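Local coordinates for protein gamma-resorcylate decarboxylase (Polaromonas, PDB 4QRO) that probably catalyses the manganese-dependent, non-oxidative decarboxylation of gamma-resorcylate (2,6-dihydroxybenzoate) to resorcinol, as a member of the amidohydrolase superfamily, at residues Q40-R43 with V44-D48; K27-P30 with E31-S34. All blocks are in the same frame, centred on the assembly; numbering follows the deposited sequence.

Contact 1: residues Q40-R43 with V44-D48; sequences QDRR and VRLMD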
ATOM      1  N   GLN A  40     -19.214 -11.286 -26.999  1.00 35.83           N
ATOM      2  CA  GLN A  40     -18.989 -11.999 -28.269  1.00 42.18           C
ATOM      3  C   GLN A  40     -18.417 -11.181 -29.434  1.00 32.80           C
ATOM      4  O   GLN A  40     -17.814 -11.755 -30.356  1.00 39.66           O
ATOM      5  CB  GLN A  40     -20.299 -12.655 -28.761  1.00 35.99           C
ATOM      6  CG  GLN A  40     -20.964 -13.594 -27.770  1.00 37.85           C
ATOM      7  CD  GLN A  40     -20.106 -14.805 -27.413  1.00 41.65           C
ATOM      8  OE1 GLN A  40     -19.435 -15.403 -28.265  1.00 44.42           O
ATOM      9  NE2 GLN A  40     -20.121 -15.169 -26.154  1.00 35.40           N
ATOM     10  N   ASP A  41     -18.604  -9.875 -29.442  1.00 37.42           N
ATOM     11  CA  ASP A  41     -18.399  -9.116 -30.679  1.00 36.49           C
ATOM     12  C   ASP A  41     -17.149  -8.244 -30.619  1.00 43.05           C
ATOM     13  O   ASP A  41     -16.075  -8.668 -31.019  1.00 35.32           O
ATOM     14  CB  ASP A  41     -19.683  -8.343 -31.043  1.00 47.14           C
ATOM     15  CG  ASP A  41     -19.496  -7.359 -32.204  1.00121.82           C
ATOM     16  OD1 ASP A  41     -18.503  -7.461 -32.944  1.00 46.15           O
ATOM     17  OD2 ASP A  41     -20.352  -6.468 -32.381  1.00 43.94           O
ATOM     18  N   ARG A  42     -17.265  -7.039 -30.110  1.00 31.77           N
ATOM     19  CA  ARG A  42     -16.127  -6.121 -30.177  1.00 32.62           C
ATOM     20  C   ARG A  42     -14.944  -6.597 -29.333  1.00 36.49           C
ATOM     21  O   ARG A  42     -13.784  -6.432 -29.730  1.00 38.61           O
ATOM     22  CB  ARG A  42     -16.562  -4.705 -29.787  1.00 37.42           C
ATOM     23  CG  ARG A  42     -15.421  -3.698 -29.734  1.00 34.68           C
ATOM     24  CD  ARG A  42     -15.986  -2.307 -29.562  1.00 43.29           C
ATOM     25  NE  ARG A  42     -14.942  -1.321 -29.338  1.00 50.73           N
ATOM     26  CZ  ARG A  42     -14.918  -0.436 -28.337  1.00 61.49           C
ATOM     27  NH1 ARG A  42     -13.904   0.420 -28.264  1.00 54.73           N
ATOM     28  NH2 ARG A  42     -15.895  -0.385 -27.421  1.00 42.75           N
ATOM     29  N   ARG A  43     -15.253  -7.207 -28.191  1.00 34.16           N
ATOM     30  CA  ARG A  43     -14.256  -7.783 -27.306  1.00 32.90           C
ATOM     31  C   ARG A  43     -13.324  -8.744 -28.030  1.00 37.68           C
ATOM     32  O   ARG A  43     -12.105  -8.648 -27.888  1.00 33.91           O
ATOM     33  CB  ARG A  43     -14.937  -8.487 -26.121  1.00 40.93           C
ATOM     34  CG  ARG A  43     -13.980  -9.030 -25.070  1.00 41.49           C
ATOM     35  CD  ARG A  43     -14.715  -9.714 -23.919  1.00 33.38           C
ATOM     36  NE  ARG A  43     -15.678  -8.827 -23.247  1.00 27.49           N
ATOM     37  CZ  ARG A  43     -15.683  -8.535 -21.945  1.00 29.71           C
ATOM     38  NH1 ARG A  43     -14.763  -9.022 -21.086  1.00 30.66           N
ATOM     39  NH2 ARG A  43     -16.603  -7.706 -21.495  1.00 31.53           N
ATOM     40  N   VAL A  44     -13.886  -9.636 -28.838  1.00 33.82           N
ATOM     41  CA  VAL A  44     -13.069 -10.593 -29.559  1.00 29.99           C
ATOM     42  C   VAL A  44     -12.278  -9.914 -30.688  1.00 36.67           C
ATOM     43  O   VAL A  44     -11.110 -10.240 -30.939  1.00 34.52           O
ATOM     44  CB  VAL A  44     -13.944 -11.766 -30.077  1.00 34.54           C
ATOM     45  CG1 VAL A  44     -13.145 -12.694 -30.996  1.00 51.47           C
ATOM     46  CG2 VAL A  44     -14.503 -12.525 -28.885  1.00 36.14           C
ATOM     47  N   ARG A  45     -12.896  -8.964 -31.375  1.00 32.47           N
ATOM     48  CA  ARG A  45     -12.175  -8.179 -32.359  0.50 29.99           C
ATOM     49  C   ARG A  45     -10.950  -7.492 -31.727  1.00 35.69           C
ATOM     50  O   ARG A  45      -9.863  -7.476 -32.315  1.00 36.54           O
ATOM     51  CB  ARG A  45     -13.125  -7.168 -32.992  0.50 33.69           C
ATOM     52  CG  ARG A  45     -12.482  -6.069 -33.806  0.50 26.47           C
ATOM     53  CD  ARG A  45     -13.575  -5.290 -34.531  0.50 41.18           C
ATOM     54  NE  ARG A  45     -14.777  -6.105 -34.653  0.50 58.05           N
ATOM     55  CZ  ARG A  45     -15.956  -5.804 -34.117  0.50 30.09           C
ATOM     56  NH1 ARG A  45     -16.956  -6.631 -34.277  0.50 33.70           N
ATOM     57  NH2 ARG A  45     -16.135  -4.681 -33.438  0.50 38.49           N
ATOM     58  N   LEU A  46     -11.103  -6.920 -30.540  1.00 39.43           N
ATOM     59  CA  LEU A  46      -9.946  -6.250 -29.887  1.00 35.48           C
ATOM     60  C   LEU A  46      -8.874  -7.266 -29.470  1.00 35.90           C
ATOM     61  O   LEU A  46      -7.656  -6.989 -29.556  1.00 33.93           O
ATOM     62  CB  LEU A  46     -10.394  -5.420 -28.696  1.00 35.74           C
ATOM     63  CG  LEU A  46     -11.211  -4.189 -29.108  1.00 36.04           C
ATOM     64  CD1 LEU A  46     -11.871  -3.577 -27.863  1.00 32.50           C
ATOM     65  CD2 LEU A  46     -10.369  -3.188 -29.893  1.00 40.50           C
ATOM     66  N   MET A  47      -9.332  -8.445 -29.053  1.00 32.38           N
ATOM     67  CA  MET A  47      -8.441  -9.566 -28.738  1.00 37.05           C
ATOM     68  C   MET A  47      -7.589  -9.957 -29.946  1.00 40.59           C
ATOM     69  O   MET A  47      -6.370 -10.103 -29.848  1.00 34.83           O
ATOM     70  CB  MET A  47      -9.240 -10.764 -28.229  1.00 36.73           C
ATOM     71  CG  MET A  47      -9.716 -10.652 -26.781  1.00 31.75           C
ATOM     72  SD  MET A  47     -10.974 -11.897 -26.415  1.00 34.55           S
ATOM     73  CE  MET A  47      -9.976 -13.374 -26.488  1.00 33.85           C
ATOM     74  N   ASP A  48      -8.233 -10.072 -31.099  1.00 37.24           N
ATOM     75  CA  ASP A  48      -7.547 -10.354 -32.346  1.00 33.95           C
ATOM     76  C   ASP A  48      -6.570  -9.244 -32.692  1.00 42.14           C
ATOM     77  O   ASP A  48      -5.449  -9.506 -33.100  1.00 37.01           O
ATOM     78  CB  ASP A  48      -8.563 -10.487 -33.487  1.00 35.91           C
ATOM     79  CG  ASP A  48      -9.421 -11.741 -33.373  1.00 33.20           C
ATOM     80  OD1 ASP A  48      -9.058 -12.690 -32.644  1.00 37.49           O
ATOM     81  OD2 ASP A  48     -10.490 -11.776 -34.024  1.00 39.27           O
TER
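Asp-41 and Arg-45 meet at the first turn of helix 42-49, where backbone and side chains both join residues four apart. The carbonyl of Asp-41, at the N-cap position, starts the helical series of i to i+4 bonds: its O takes the amide N of Arg-45 at 3.2 Å, and more weakly that of Val-44. Next, Leu-46 N reaches Arg-42 O at 2.8 Å and Met-47 N reaches Arg-43 O at 3.0 Å. The Asp-41 carboxylate makes no capping bond. With CG anti to the backbone N (chi1 171°), it lies beside the Arg-45 chain and forms a salt bridge through OD1 and NH1, carboxylate and guanidinium planes 69° apart; the deposited separation is implausibly short, and Arg-45 has a second conformer, so the detail is doubtful.

Arg-42 runs extended past Leu-46, whose CD1 packs 4.0 Å from Arg-42 CG, while Arg-42 NH2 forms a salt bridge with Glu-31 OE2. Arg-43 is buried, yet NE donates to the carbonyl O of Asp-38 and NH2 to that of His-10, a manganese ligand. Its aliphatic part and Met-47 suit the face turned to strands 52-59 and 95-97, where Met-47 meets Ile-52, Met-55 and Phe-95. Gln-40 gives its NE2 to Gln-87 OE1. The buried guanidinium of Arg-43, held by neutral carbonyl groups, is thus likely to fix the helix start against the chain around the metal site.

Contact 2: residues K27-P30 with E31-S34; sequences KDWP and ELRS
The first turns of helix 29-37, at the surface beside the second subunit, bring Trp-29 against Arg-33 one turn later. Arg-33 CB sits over the six-membered ring in a CH-pi contact, 4.2 Å from its centroid, and CD continues toward NE1. In the conformer described, one of two, the chain then bends at chi3 (62°), which brings the guanidinium past the NE1/CD1 rim of the indole, the two planes 57° apart; Trp-29 CD1 lies over one guanidinium face, toward its rim. A water in both planes links the two groups, accepting from Trp-29 NE1 at 2.9 Å and from Arg-33 NH1 at 3.0 Å. Another accepts from Arg-33 NE and donates to Pro-30 O.

Backbone bonds of the alpha-helical i to i+4 kind run beneath: Leu-32 N to Asp-28 O, Arg-33 N to Trp-29 O at 2.7 Å, and Ser-34 N to Pro-30 O. Proline, lacking an amide hydrogen, is well tolerated in this first turn. Leu-32, buried, sets CD2 at the indole edge, 3.9 Å from Trp-29 CZ3, and also packs on Phe-290 of the inhibitor pocket. A serine in place of Trp-29 would probably take the indole edge from Leu-32 CD2 and the ring face from Arg-33 CB, and leave the Arg-33 chain freer to turn. At the outer end Lys-27 NZ forms a salt bridge with Asp-28 OD2 at 2.9 Å and a hydrogen bond to Lys-238 O of the second subunit.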
ATOM      1  N   LYS A  27     -20.532  11.046 -18.681  1.00 36.48           N
ATOM      2  CA  LYS A  27     -20.321  11.124 -20.126  1.00 39.31           C
ATOM      3  C   LYS A  27     -19.726   9.830 -20.696  1.00 56.12           C
ATOM      4  O   LYS A  27     -19.956   9.514 -21.862  1.00 37.66           O
ATOM      5  CB  LYS A  27     -19.431  12.324 -20.503  1.00 49.80           C
ATOM      6  CG  LYS A  27     -17.978  12.248 -20.048  1.00 48.65           C
ATOM      7  CD  LYS A  27     -17.155  13.432 -20.569  1.00 49.68           C
ATOM      8  CE  LYS A  27     -15.708  13.046 -20.867  1.00133.26           C
ATOM      9  NZ  LYS A  27     -14.966  12.498 -19.693  1.00 65.82           N
ATOM     10  N   ASP A  28     -18.980   9.088 -19.871  1.00 42.10           N
ATOM     11  CA  ASP A  28     -18.332   7.855 -20.304  1.00 35.38           C
ATOM     12  C   ASP A  28     -19.109   6.573 -20.027  1.00 37.39           C
ATOM     13  O   ASP A  28     -18.695   5.494 -20.462  1.00 36.66           O
ATOM     14  CB  ASP A  28     -16.933   7.769 -19.678  1.00 33.28           C
ATOM     15  CG  ASP A  28     -16.045   8.908 -20.148  1.00 41.72           C
ATOM     16  OD1 ASP A  28     -15.785   8.996 -21.373  1.00 37.73           O
ATOM     17  OD2 ASP A  28     -15.654   9.732 -19.293  1.00 38.09           O
ATOM     18  N   TRP A  29     -20.220   6.669 -19.306  1.00 38.72           N
ATOM     19  CA  TRP A  29     -21.014   5.475 -18.974  1.00 36.21           C
ATOM     20  C   TRP A  29     -21.517   4.705 -20.223  1.00 34.84           C
ATOM     21  O   TRP A  29     -21.421   3.452 -20.282  1.00 31.88           O
ATOM     22  CB  TRP A  29     -22.168   5.858 -18.018  1.00 35.08           C
ATOM     23  CG  TRP A  29     -23.079   4.717 -17.700  1.00 34.71           C
ATOM     24  CD1 TRP A  29     -24.420   4.631 -17.975  1.00 37.87           C
ATOM     25  CD2 TRP A  29     -22.717   3.483 -17.069  1.00 50.96           C
ATOM     26  NE1 TRP A  29     -24.908   3.421 -17.548  1.00 38.74           N
ATOM     27  CE2 TRP A  29     -23.887   2.698 -16.988  1.00 44.18           C
ATOM     28  CE3 TRP A  29     -21.514   2.964 -16.563  1.00 44.80           C
ATOM     29  CZ2 TRP A  29     -23.888   1.415 -16.437  1.00 33.02           C
ATOM     30  CZ3 TRP A  29     -21.514   1.694 -16.016  1.00 43.26           C
ATOM     31  CH2 TRP A  29     -22.702   0.936 -15.947  1.00 35.72           C
ATOM     32  N   PRO A  30     -22.032   5.427 -21.247  1.00 32.52           N
ATOM     33  CA  PRO A  30     -22.497   4.652 -22.414  1.00 39.85           C
ATOM     34  C   PRO A  30     -21.416   3.735 -22.977  1.00 35.26           C
ATOM     35  O   PRO A  30     -21.692   2.584 -23.301  1.00 34.81           O
ATOM     36  CB  PRO A  30     -22.912   5.743 -23.403  1.00 38.54           C
ATOM     37  CG  PRO A  30     -23.335   6.877 -22.503  1.00 35.21           C
ATOM     38  CD  PRO A  30     -22.286   6.865 -21.423  1.00 45.56           C
ATOM     39  N   GLU A  31     -20.176   4.213 -23.060  1.00 33.95           N
ATOM     40  CA  GLU A  31     -19.075   3.349 -23.520  1.00 34.15           C
ATOM     41  C   GLU A  31     -18.810   2.193 -22.572  1.00 36.80           C
ATOM     42  O   GLU A  31     -18.716   1.040 -23.025  1.00 37.60           O
ATOM     43  CB  GLU A  31     -17.765   4.137 -23.705  1.00 33.97           C
ATOM     44  CG  GLU A  31     -16.536   3.260 -23.962  1.00 36.39           C
ATOM     45  CD  GLU A  31     -16.476   2.678 -25.373  1.00 63.47           C
ATOM     46  OE1 GLU A  31     -17.335   3.035 -26.172  1.00 39.17           O
ATOM     47  OE2 GLU A  31     -15.577   1.863 -25.699  1.00 43.90           O
ATOM     48  N   LEU A  32     -18.626   2.495 -21.277  1.00 31.20           N
ATOM     49  CA  LEU A  32     -18.324   1.458 -20.307  1.00 32.49           C
ATOM     50  C   LEU A  32     -19.404   0.379 -20.267  1.00 35.29           C
ATOM     51  O   LEU A  32     -19.093  -0.804 -20.237  1.00 37.12           O
ATOM     52  CB  LEU A  32     -18.141   2.046 -18.887  1.00 40.48           C
ATOM     53  CG  LEU A  32     -17.825   1.013 -17.802  1.00 39.88           C
ATOM     54  CD1 LEU A  32     -16.600   0.208 -18.196  1.00 42.32           C
ATOM     55  CD2 LEU A  32     -17.643   1.653 -16.423  1.00 44.23           C
ATOM     56  N   ARG A  33     -20.658   0.813 -20.213  1.00 36.55           N
ATOM     57  CA  ARG A  33     -21.835  -0.062 -20.294  0.50 40.61           C
ATOM     58  C   ARG A  33     -21.732  -1.039 -21.474  1.00 28.84           C
ATOM     59  O   ARG A  33     -21.926  -2.274 -21.334  1.00 33.71           O
ATOM     60  CB  ARG A  33     -23.081   0.839 -20.446  0.50 62.63           C
ATOM     61  CG  ARG A  33     -24.424   0.156 -20.654  0.50103.81           C
ATOM     62  CD  ARG A  33     -25.574   1.144 -20.446  0.50 57.54           C
ATOM     63  NE  ARG A  33     -25.555   2.252 -21.401  0.50 32.24           N
ATOM     64  CZ  ARG A  33     -26.354   3.314 -21.346  0.50 41.44           C
ATOM     65  NH1 ARG A  33     -27.244   3.455 -20.363  0.50 34.19           N
ATOM     66  NH2 ARG A  33     -26.253   4.249 -22.274  0.50 40.09           N
ATOM     67  N   SER A  34     -21.477  -0.469 -22.646  1.00 34.46           N
ATOM     68  CA  SER A  34     -21.390  -1.234 -23.904  1.00 39.17           C
ATOM     69  C   SER A  34     -20.257  -2.250 -23.852  1.00 37.11           C
ATOM     70  O   SER A  34     -20.424  -3.383 -24.315  1.00 35.24           O
ATOM     71  CB  SER A  34     -21.191  -0.300 -25.098  1.00 32.14           C
ATOM     72  OG  SER A  34     -19.951   0.351 -25.021  1.00 51.17           O
TER
HETATM   73  O   HOH W   1     -19.534   7.069 -23.710  1.00 34.97           O
HETATM   74  O   HOH W   2     -27.470   2.101 -17.726  1.00 55.85           O
HETATM   75  O   HOH W   3     -24.246   1.812 -23.880  1.00 38.59           O

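In the fold
From the N terminus, the chain leaves strand 4-11, passes through helix 14-17 and reaches contact 2 at the start of helix 29-37; contact 1 follows at the start of helix 42-49, just before strand 52-59. The two are in series, neither nested nor crossed, and each lies within one continuous stretch and joins residues three or four apart, closing a helical turn rather than a long loop. Their centres lie about 17 Å apart, yet a salt bridge joins them: Arg-42 NH2 to Glu-31 OE2 at 2.8 Å, an oxygen that Arg-35 also shares. Contact 2 faces helix 14-17 and the second subunit, whereas contact 1 packs on the parallel strands 52-59 and 95-97.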